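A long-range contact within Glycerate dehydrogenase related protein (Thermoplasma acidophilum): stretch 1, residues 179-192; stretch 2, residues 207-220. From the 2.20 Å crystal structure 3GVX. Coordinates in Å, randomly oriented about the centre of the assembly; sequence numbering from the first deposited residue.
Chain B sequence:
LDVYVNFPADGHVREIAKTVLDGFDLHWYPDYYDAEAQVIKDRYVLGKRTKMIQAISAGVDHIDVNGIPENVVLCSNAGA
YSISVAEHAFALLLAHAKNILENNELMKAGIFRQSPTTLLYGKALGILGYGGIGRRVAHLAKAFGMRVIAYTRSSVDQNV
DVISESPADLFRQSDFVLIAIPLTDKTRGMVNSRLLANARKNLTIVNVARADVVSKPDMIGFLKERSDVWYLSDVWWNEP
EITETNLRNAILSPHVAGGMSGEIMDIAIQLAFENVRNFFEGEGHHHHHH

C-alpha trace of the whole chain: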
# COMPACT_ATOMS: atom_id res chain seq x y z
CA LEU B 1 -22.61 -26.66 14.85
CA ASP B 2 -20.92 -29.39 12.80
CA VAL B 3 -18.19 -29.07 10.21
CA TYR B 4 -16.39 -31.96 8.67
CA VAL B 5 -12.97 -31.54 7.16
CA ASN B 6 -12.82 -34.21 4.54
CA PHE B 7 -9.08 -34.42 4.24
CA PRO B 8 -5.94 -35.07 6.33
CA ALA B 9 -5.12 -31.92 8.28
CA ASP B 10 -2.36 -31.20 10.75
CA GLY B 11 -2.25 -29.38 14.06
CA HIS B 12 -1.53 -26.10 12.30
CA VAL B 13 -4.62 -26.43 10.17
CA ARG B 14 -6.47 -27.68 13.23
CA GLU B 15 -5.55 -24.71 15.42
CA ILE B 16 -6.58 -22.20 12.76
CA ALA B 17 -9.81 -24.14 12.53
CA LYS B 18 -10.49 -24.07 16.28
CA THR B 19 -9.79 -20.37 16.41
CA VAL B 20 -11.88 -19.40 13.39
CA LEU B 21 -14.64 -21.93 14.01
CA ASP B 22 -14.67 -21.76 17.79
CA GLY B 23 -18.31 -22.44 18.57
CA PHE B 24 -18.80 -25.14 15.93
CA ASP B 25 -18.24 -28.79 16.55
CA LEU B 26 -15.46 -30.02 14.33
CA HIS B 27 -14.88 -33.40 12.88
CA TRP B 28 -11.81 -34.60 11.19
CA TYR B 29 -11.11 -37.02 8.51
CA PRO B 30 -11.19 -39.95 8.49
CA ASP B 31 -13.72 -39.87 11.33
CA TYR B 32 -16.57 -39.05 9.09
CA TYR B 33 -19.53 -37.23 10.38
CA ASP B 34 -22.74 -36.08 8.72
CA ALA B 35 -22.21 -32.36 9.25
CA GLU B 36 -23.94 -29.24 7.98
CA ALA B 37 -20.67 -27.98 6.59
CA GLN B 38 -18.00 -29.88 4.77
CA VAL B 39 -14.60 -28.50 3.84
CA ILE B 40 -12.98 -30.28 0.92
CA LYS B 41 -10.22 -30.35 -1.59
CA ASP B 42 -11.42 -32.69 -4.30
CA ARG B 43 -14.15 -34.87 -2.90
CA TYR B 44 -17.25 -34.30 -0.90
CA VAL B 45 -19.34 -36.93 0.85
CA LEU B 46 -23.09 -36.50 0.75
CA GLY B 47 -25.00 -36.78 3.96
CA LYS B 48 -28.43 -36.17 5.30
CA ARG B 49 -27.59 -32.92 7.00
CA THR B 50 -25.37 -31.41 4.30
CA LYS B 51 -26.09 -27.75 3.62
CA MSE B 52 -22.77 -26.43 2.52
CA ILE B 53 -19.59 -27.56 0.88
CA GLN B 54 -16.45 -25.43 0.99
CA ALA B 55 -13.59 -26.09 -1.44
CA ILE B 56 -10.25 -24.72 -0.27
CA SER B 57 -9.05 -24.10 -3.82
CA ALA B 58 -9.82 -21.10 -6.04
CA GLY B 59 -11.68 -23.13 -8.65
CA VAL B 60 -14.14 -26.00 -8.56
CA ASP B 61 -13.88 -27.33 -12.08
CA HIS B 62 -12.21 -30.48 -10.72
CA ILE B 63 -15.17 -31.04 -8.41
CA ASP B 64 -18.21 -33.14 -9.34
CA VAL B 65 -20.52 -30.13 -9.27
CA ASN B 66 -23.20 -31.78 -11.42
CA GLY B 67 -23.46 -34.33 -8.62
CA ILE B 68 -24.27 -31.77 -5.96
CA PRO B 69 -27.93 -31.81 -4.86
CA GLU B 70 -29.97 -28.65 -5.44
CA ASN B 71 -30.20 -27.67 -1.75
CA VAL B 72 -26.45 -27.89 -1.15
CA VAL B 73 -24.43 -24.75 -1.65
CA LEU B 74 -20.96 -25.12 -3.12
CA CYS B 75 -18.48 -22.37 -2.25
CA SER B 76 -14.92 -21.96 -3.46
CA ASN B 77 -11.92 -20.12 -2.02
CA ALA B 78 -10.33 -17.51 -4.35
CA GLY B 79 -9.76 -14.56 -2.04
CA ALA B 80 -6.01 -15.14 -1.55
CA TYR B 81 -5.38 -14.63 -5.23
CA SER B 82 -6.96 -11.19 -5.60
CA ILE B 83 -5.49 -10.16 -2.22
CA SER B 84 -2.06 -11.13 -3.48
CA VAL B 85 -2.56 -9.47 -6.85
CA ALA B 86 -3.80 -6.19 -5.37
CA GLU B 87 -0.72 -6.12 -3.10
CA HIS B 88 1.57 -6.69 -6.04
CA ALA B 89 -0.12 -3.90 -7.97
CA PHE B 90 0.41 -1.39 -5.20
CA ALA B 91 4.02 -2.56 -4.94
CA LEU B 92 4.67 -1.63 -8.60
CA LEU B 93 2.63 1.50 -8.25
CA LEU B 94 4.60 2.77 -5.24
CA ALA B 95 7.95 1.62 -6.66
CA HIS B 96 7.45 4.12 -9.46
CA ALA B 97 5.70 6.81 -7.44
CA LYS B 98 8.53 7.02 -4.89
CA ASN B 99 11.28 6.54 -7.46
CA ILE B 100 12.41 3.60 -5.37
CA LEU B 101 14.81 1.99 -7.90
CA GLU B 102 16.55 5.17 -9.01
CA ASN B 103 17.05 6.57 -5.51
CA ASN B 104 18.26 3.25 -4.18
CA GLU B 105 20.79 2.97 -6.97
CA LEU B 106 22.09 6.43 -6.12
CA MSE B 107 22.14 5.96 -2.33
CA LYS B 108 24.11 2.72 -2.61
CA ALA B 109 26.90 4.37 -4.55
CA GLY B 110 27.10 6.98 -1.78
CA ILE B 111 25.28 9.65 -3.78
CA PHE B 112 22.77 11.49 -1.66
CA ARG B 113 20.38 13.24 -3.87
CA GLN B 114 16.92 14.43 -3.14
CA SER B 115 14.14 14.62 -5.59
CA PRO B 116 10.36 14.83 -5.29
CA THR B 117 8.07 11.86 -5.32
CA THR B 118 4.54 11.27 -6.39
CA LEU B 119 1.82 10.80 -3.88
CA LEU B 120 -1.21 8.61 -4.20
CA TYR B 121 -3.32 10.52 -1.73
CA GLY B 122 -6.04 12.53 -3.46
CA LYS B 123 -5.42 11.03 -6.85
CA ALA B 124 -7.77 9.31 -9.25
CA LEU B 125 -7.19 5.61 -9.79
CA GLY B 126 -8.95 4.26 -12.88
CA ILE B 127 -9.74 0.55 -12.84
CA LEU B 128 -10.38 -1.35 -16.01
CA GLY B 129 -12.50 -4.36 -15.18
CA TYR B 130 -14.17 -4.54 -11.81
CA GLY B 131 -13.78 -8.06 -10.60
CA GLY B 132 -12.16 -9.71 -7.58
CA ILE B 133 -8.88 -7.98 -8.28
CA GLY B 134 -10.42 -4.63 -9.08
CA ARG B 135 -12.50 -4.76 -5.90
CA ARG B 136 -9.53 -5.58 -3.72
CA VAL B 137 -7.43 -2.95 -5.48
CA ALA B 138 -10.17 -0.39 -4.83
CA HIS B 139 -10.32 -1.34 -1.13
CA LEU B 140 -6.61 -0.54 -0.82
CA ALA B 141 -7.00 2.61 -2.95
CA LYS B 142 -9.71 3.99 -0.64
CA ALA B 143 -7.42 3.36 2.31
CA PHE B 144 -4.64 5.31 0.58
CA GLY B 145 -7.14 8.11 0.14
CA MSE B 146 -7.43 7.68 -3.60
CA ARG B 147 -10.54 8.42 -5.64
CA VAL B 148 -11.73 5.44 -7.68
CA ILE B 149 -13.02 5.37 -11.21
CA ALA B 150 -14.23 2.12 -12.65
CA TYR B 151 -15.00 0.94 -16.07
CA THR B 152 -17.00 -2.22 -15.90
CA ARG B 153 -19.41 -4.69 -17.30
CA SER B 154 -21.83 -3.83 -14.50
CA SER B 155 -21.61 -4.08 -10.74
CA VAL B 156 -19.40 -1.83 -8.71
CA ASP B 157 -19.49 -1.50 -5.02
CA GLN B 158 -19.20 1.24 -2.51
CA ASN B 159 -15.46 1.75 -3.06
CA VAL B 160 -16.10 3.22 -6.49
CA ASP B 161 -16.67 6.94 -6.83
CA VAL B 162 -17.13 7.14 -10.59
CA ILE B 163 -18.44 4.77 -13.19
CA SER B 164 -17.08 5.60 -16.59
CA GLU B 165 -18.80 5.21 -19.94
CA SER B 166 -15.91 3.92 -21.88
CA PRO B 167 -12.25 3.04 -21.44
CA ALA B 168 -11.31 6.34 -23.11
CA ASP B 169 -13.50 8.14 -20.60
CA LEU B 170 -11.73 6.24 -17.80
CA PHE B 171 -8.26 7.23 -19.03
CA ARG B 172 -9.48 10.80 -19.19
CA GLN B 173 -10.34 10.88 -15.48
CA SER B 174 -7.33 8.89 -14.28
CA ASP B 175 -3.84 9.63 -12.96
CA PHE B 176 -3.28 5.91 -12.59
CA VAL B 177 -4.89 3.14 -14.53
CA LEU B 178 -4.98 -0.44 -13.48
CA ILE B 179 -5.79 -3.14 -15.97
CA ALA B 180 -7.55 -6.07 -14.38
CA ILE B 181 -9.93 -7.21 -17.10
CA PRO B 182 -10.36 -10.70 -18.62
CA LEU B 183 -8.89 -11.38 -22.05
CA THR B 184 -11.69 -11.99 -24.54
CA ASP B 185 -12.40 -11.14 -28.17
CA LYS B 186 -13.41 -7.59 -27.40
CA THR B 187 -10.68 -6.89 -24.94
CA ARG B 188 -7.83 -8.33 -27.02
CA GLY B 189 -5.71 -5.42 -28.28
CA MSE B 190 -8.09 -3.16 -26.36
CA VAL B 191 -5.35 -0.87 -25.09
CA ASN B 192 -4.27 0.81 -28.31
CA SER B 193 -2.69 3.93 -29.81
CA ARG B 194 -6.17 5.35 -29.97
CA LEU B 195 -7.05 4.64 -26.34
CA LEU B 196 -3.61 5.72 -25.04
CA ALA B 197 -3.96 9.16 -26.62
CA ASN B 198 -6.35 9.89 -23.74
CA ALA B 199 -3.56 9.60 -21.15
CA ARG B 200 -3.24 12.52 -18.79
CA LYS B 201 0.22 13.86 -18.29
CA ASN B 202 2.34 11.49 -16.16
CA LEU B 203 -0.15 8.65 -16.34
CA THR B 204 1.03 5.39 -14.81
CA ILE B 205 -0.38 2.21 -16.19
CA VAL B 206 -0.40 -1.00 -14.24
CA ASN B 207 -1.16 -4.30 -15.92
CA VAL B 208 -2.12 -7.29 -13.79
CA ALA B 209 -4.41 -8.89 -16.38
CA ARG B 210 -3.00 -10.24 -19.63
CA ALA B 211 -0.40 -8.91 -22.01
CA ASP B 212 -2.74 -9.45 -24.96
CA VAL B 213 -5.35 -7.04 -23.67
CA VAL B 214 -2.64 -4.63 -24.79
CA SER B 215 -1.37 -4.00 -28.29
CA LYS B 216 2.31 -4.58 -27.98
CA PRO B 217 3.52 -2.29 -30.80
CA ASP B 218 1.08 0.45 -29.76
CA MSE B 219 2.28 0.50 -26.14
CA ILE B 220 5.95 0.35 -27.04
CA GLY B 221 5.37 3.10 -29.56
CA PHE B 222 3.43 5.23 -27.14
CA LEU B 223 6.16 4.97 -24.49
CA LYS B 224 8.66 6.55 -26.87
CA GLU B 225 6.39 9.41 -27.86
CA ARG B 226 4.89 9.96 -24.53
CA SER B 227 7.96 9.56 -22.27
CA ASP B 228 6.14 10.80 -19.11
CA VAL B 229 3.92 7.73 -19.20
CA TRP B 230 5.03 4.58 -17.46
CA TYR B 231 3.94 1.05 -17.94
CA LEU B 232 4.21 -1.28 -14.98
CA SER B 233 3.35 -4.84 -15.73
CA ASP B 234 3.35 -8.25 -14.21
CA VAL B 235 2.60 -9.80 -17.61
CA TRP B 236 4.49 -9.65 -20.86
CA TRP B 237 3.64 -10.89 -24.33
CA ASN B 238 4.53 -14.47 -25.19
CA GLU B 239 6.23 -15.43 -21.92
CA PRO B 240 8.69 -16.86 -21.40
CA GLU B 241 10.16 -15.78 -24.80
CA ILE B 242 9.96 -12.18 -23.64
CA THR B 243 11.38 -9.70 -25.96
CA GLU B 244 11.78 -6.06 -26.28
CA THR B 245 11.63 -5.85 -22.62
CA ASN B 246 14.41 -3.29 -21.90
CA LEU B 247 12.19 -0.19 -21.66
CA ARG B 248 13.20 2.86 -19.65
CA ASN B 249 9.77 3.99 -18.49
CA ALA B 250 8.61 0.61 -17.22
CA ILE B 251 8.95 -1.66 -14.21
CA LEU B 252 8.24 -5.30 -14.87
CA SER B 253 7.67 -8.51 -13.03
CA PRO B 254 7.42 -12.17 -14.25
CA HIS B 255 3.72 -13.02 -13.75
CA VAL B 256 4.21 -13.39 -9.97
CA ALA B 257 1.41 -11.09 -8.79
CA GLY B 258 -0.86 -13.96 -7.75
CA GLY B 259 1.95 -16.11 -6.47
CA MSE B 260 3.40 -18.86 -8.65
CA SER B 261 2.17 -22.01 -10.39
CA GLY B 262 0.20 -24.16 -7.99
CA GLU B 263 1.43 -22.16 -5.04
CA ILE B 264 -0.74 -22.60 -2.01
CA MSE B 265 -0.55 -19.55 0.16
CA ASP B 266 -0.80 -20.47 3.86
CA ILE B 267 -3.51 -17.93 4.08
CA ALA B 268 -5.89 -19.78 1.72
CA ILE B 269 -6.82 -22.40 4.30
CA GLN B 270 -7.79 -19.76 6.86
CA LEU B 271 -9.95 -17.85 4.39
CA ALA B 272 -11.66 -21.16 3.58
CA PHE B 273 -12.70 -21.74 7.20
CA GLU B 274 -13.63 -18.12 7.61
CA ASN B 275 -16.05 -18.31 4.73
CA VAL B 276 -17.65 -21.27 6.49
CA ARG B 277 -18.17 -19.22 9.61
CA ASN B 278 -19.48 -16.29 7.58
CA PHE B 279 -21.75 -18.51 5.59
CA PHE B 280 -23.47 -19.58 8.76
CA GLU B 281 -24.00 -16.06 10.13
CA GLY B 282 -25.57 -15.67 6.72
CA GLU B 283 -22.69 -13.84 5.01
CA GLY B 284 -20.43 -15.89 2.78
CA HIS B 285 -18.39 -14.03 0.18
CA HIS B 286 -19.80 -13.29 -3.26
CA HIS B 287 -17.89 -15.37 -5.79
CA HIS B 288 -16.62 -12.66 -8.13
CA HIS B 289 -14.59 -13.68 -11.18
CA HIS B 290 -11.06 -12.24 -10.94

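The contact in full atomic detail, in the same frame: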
# COMPACT_ATOMS: atom_id res chain seq x y z
N ILE B 179 -5.10 -2.25 -15.08
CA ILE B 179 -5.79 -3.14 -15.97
C ILE B 179 -5.96 -4.48 -15.29
O ILE B 179 -5.00 -5.16 -14.97
CB ILE B 179 -5.05 -3.33 -17.29
CG1 ILE B 179 -4.83 -1.96 -17.93
CG2 ILE B 179 -5.86 -4.26 -18.20
CD1 ILE B 179 -3.77 -1.95 -18.99
N ALA B 180 -7.22 -4.82 -15.02
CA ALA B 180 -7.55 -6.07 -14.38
C ALA B 180 -8.83 -6.58 -15.04
O ALA B 180 -9.84 -6.80 -14.38
CB ALA B 180 -7.76 -5.83 -12.93
N ILE B 181 -8.78 -6.77 -16.35
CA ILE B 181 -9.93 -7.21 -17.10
C ILE B 181 -9.60 -8.51 -17.83
O ILE B 181 -8.48 -8.72 -18.29
CB ILE B 181 -10.36 -6.12 -18.11
CG1 ILE B 181 -11.83 -6.30 -18.51
CG2 ILE B 181 -9.42 -6.12 -19.31
CD1 ILE B 181 -12.45 -5.06 -19.09
N PRO B 182 -10.58 -9.43 -17.93
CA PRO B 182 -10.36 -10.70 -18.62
C PRO B 182 -10.09 -10.52 -20.11
O PRO B 182 -10.62 -9.61 -20.76
CB PRO B 182 -11.66 -11.46 -18.35
CG PRO B 182 -12.10 -10.89 -17.04
CD PRO B 182 -11.87 -9.43 -17.24
N LEU B 183 -9.25 -11.41 -20.64
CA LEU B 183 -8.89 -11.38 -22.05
C LEU B 183 -9.92 -12.14 -22.86
O LEU B 183 -10.06 -13.36 -22.74
CB LEU B 183 -7.51 -12.00 -22.22
CG LEU B 183 -7.07 -12.42 -23.62
CD1 LEU B 183 -6.83 -11.21 -24.53
CD2 LEU B 183 -5.82 -13.26 -23.45
N THR B 184 -10.67 -11.41 -23.68
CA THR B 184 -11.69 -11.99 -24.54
C THR B 184 -11.53 -11.35 -25.92
O THR B 184 -10.63 -10.54 -26.14
CB THR B 184 -13.12 -11.69 -24.05
OG1 THR B 184 -13.40 -10.30 -24.24
CG2 THR B 184 -13.28 -12.05 -22.57
N ASP B 185 -12.43 -11.70 -26.83
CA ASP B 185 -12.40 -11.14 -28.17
C ASP B 185 -12.55 -9.64 -28.23
O ASP B 185 -12.00 -9.00 -29.12
CB ASP B 185 -13.48 -11.79 -29.02
CG ASP B 185 -13.09 -13.17 -29.50
OD1 ASP B 185 -13.98 -13.94 -29.92
OD2 ASP B 185 -11.87 -13.47 -29.47
N LYS B 186 -13.29 -9.04 -27.31
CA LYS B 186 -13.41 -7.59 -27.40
C LYS B 186 -12.37 -6.85 -26.62
O LYS B 186 -12.20 -5.65 -26.80
CB LYS B 186 -14.75 -7.11 -26.92
CG LYS B 186 -15.64 -8.19 -26.54
CD LYS B 186 -16.98 -7.80 -27.02
CE LYS B 186 -17.98 -8.78 -26.57
NZ LYS B 186 -18.72 -8.14 -25.47
N THR B 187 -11.70 -7.55 -25.73
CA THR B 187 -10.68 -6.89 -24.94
C THR B 187 -9.30 -7.10 -25.54
O THR B 187 -8.38 -6.35 -25.23
CB THR B 187 -10.69 -7.40 -23.48
OG1 THR B 187 -10.08 -8.69 -23.43
CG2 THR B 187 -12.11 -7.47 -22.94
N ARG B 188 -9.13 -8.11 -26.39
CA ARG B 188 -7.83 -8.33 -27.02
C ARG B 188 -7.43 -7.09 -27.81
O ARG B 188 -8.23 -6.59 -28.62
CB ARG B 188 -7.88 -9.54 -27.96
CG ARG B 188 -6.72 -9.64 -28.96
CD ARG B 188 -5.97 -10.95 -28.83
NE ARG B 188 -6.87 -12.08 -28.60
CZ ARG B 188 -6.51 -13.22 -28.03
NH1 ARG B 188 -5.26 -13.40 -27.64
NH2 ARG B 188 -7.41 -14.17 -27.84
N GLY B 189 -6.21 -6.60 -27.58
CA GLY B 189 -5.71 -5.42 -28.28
C GLY B 189 -6.43 -4.14 -27.90
O GLY B 189 -6.21 -3.09 -28.49
N MSE B 190 -7.29 -4.26 -26.90
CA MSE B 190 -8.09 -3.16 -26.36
C MSE B 190 -7.31 -1.89 -26.07
O MSE B 190 -7.74 -0.79 -26.42
CB MSE B 190 -8.78 -3.65 -25.10
CG MSE B 190 -9.43 -2.61 -24.25
SE MSE B 190 -10.28 -3.50 -22.93
CE MSE B 190 -11.60 -2.44 -22.67
N VAL B 191 -6.17 -2.03 -25.41
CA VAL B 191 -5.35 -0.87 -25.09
C VAL B 191 -4.53 -0.52 -26.33
O VAL B 191 -3.50 -1.13 -26.59
CB VAL B 191 -4.38 -1.17 -23.92
CG1 VAL B 191 -3.59 0.09 -23.57
CG2 VAL B 191 -5.16 -1.70 -22.72
N ASN B 192 -5.00 0.45 -27.11
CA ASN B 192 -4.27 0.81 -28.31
C ASN B 192 -3.94 2.30 -28.48
O ASN B 192 -4.41 3.14 -27.72
CB ASN B 192 -5.00 0.29 -29.56
CG ASN B 192 -6.38 0.88 -29.72
OD1 ASN B 192 -6.69 1.94 -29.18
ND2 ASN B 192 -7.23 0.18 -30.47
N ASN B 207 -0.50 -3.16 -15.31
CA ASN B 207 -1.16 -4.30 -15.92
C ASN B 207 -1.03 -5.58 -15.11
O ASN B 207 0.06 -6.13 -14.98
CB ASN B 207 -0.59 -4.55 -17.32
CG ASN B 207 -1.48 -5.44 -18.15
OD1 ASN B 207 -2.27 -6.22 -17.61
ND2 ASN B 207 -1.35 -5.34 -19.46
N VAL B 208 -2.13 -6.04 -14.54
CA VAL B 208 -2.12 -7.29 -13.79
C VAL B 208 -3.14 -8.25 -14.40
O VAL B 208 -3.62 -9.16 -13.74
CB VAL B 208 -2.43 -7.08 -12.29
CG1 VAL B 208 -1.27 -6.40 -11.60
CG2 VAL B 208 -3.73 -6.30 -12.13
N ALA B 209 -3.46 -8.04 -15.68
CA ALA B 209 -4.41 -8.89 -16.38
C ALA B 209 -3.66 -9.81 -17.35
O ALA B 209 -3.05 -10.79 -16.95
CB ALA B 209 -5.43 -8.02 -17.13
N ARG B 210 -3.68 -9.46 -18.62
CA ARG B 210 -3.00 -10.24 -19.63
C ARG B 210 -2.32 -9.31 -20.61
O ARG B 210 -2.85 -8.24 -20.92
CB ARG B 210 -4.00 -11.15 -20.34
CG ARG B 210 -4.53 -12.29 -19.47
CD ARG B 210 -3.50 -13.41 -19.42
NE ARG B 210 -3.14 -13.79 -18.05
CZ ARG B 210 -3.71 -14.78 -17.37
NH1 ARG B 210 -4.68 -15.50 -17.92
NH2 ARG B 210 -3.32 -15.05 -16.13
N ALA B 211 -1.15 -9.71 -21.07
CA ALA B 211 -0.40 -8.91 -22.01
C ALA B 211 -1.21 -8.65 -23.28
O ALA B 211 -1.19 -7.54 -23.81
CB ALA B 211 0.93 -9.61 -22.35
N ASP B 212 -1.97 -9.64 -23.74
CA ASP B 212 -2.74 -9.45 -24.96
C ASP B 212 -3.92 -8.50 -24.92
O ASP B 212 -4.49 -8.20 -25.96
CB ASP B 212 -3.13 -10.81 -25.53
CG ASP B 212 -1.91 -11.56 -26.06
OD1 ASP B 212 -1.17 -10.97 -26.86
OD2 ASP B 212 -1.68 -12.72 -25.65
N VAL B 213 -4.27 -8.01 -23.74
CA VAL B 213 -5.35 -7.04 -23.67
C VAL B 213 -4.71 -5.74 -24.17
O VAL B 213 -5.38 -4.75 -24.45
CB VAL B 213 -5.88 -6.86 -22.22
CG1 VAL B 213 -6.92 -5.74 -22.18
CG2 VAL B 213 -6.48 -8.18 -21.72
N VAL B 214 -3.38 -5.78 -24.29
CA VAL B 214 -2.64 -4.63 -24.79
C VAL B 214 -1.89 -4.89 -26.09
O VAL B 214 -1.21 -5.91 -26.26
CB VAL B 214 -1.60 -4.11 -23.75
CG1 VAL B 214 -0.73 -3.01 -24.38
CG2 VAL B 214 -2.31 -3.59 -22.50
N SER B 215 -2.04 -3.95 -27.01
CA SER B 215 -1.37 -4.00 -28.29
C SER B 215 0.09 -3.72 -28.01
O SER B 215 0.47 -2.61 -27.63
CB SER B 215 -1.91 -2.92 -29.23
OG SER B 215 -0.98 -2.62 -30.26
N LYS B 216 0.90 -4.73 -28.21
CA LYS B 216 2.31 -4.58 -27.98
C LYS B 216 3.00 -3.44 -28.74
O LYS B 216 3.66 -2.61 -28.13
CB LYS B 216 3.02 -5.88 -28.26
CG LYS B 216 4.48 -5.75 -28.05
CD LYS B 216 5.10 -7.08 -27.82
CE LYS B 216 6.57 -6.92 -27.74
NZ LYS B 216 7.25 -8.23 -27.69
N PRO B 217 2.86 -3.39 -30.08
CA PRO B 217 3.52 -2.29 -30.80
C PRO B 217 2.98 -0.91 -30.43
O PRO B 217 3.72 0.07 -30.42
CB PRO B 217 3.26 -2.63 -32.27
CG PRO B 217 3.06 -4.13 -32.26
CD PRO B 217 2.22 -4.32 -31.02
N ASP B 218 1.69 -0.83 -30.13
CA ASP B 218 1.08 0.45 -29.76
C ASP B 218 1.61 0.99 -28.43
O ASP B 218 1.87 2.19 -28.30
CB ASP B 218 -0.45 0.32 -29.72
CG ASP B 218 -1.06 0.13 -31.10
OD1 ASP B 218 -0.38 -0.45 -31.97
OD2 ASP B 218 -2.22 0.54 -31.31
N MSE B 219 1.78 0.11 -27.45
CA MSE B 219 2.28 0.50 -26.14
C MSE B 219 3.74 0.89 -26.23
O MSE B 219 4.15 1.93 -25.72
CB MSE B 219 2.08 -0.64 -25.14
CG MSE B 219 2.67 -0.40 -23.75
SE MSE B 219 2.26 1.20 -23.05
CE MSE B 219 0.50 1.15 -22.80
N ILE B 220 4.53 0.06 -26.89
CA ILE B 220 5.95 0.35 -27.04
C ILE B 220 6.18 1.61 -27.84
O ILE B 220 7.16 2.32 -27.64
CB ILE B 220 6.68 -0.82 -27.73
CG1 ILE B 220 6.73 -2.01 -26.77
CG2 ILE B 220 8.04 -0.37 -28.23
CD1 ILE B 220 7.88 -2.93 -26.94

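Two mostly irregular segments are stitched together here by four backbone hydrogen bonds, one where a pair of parallel strands ends and three around a tight turn, with a small aliphatic cluster centred on Val213 filling the space between.

The first seam is short. Ile179 and Asn207 form a parallel bridge, their CA atoms 4.8 Å apart, and Val208 N donates to Ile179 O at 3.0 Å. Just beyond it, Asn207 uses its own side chain to occupy the next amide: Ala209 N donates to Asn207 OD1 at 2.9 Å. The Ala209 methyl points toward stretch 1, where its CB lies 3.9 Å from Ile179 CG2 and 3.3 Å from Ile181 O.

The second seam depends on the type II turn from Thr187 to Met190. Gly189, with a phi of 68° that favours glycine, presents its amide to the 3-10 segment, and Gly189 N donates to Asp212 O at 2.9 Å. Two residues on, Val191 bonds in both directions: Val191 N donates to Val213 O at 3.0 Å, nearly straight, and Ser215 N donates to Val191 O at 3.2 Å. These two bonds flank Val214, whose backbone is bridged to that of Val191.

Val213 has more surface covered by the opposite stretch than any other residue here. Although its CA-to-CB bond points away overall, its methyls still find partners: Val213 CG1 sits 3.8 Å from Ile181 CG2 and 4.0 Å from Met190 CB, while Val213 CG2 sits 4.0 Å from Leu183 CB. The loop of stretch 1 thus curves around this valine. Thr187 steadies that loop from within, Thr187 OG1 donating to Pro182 O at 2.9 Å and accepting from Thr184 N at 2.8 Å. Alongside, Val191 CG2 packs against Val214 CG2 at 3.4 Å, and Ile179 CD1 reaches the same Val214 CG2 at 4.1 Å, so the two seams share a hydrophobic filling.

The charged pair of this contact, Arg188 and Asp212, is loosely matched: Arg188 NH1 stands 4.2 Å from Asp212 OD2, favourable in charge but beyond a salt bridge. Leu183 CD1 covers Asp212 CB at 3.9 Å. At the far end, Asn192 and Ser215 each occupy an N-cap position, and Asn192 CB comes within 3.3 Å of Asp218 OD2. The rule to read is economical: backbone bonds set the register, and branched aliphatics fill the gap.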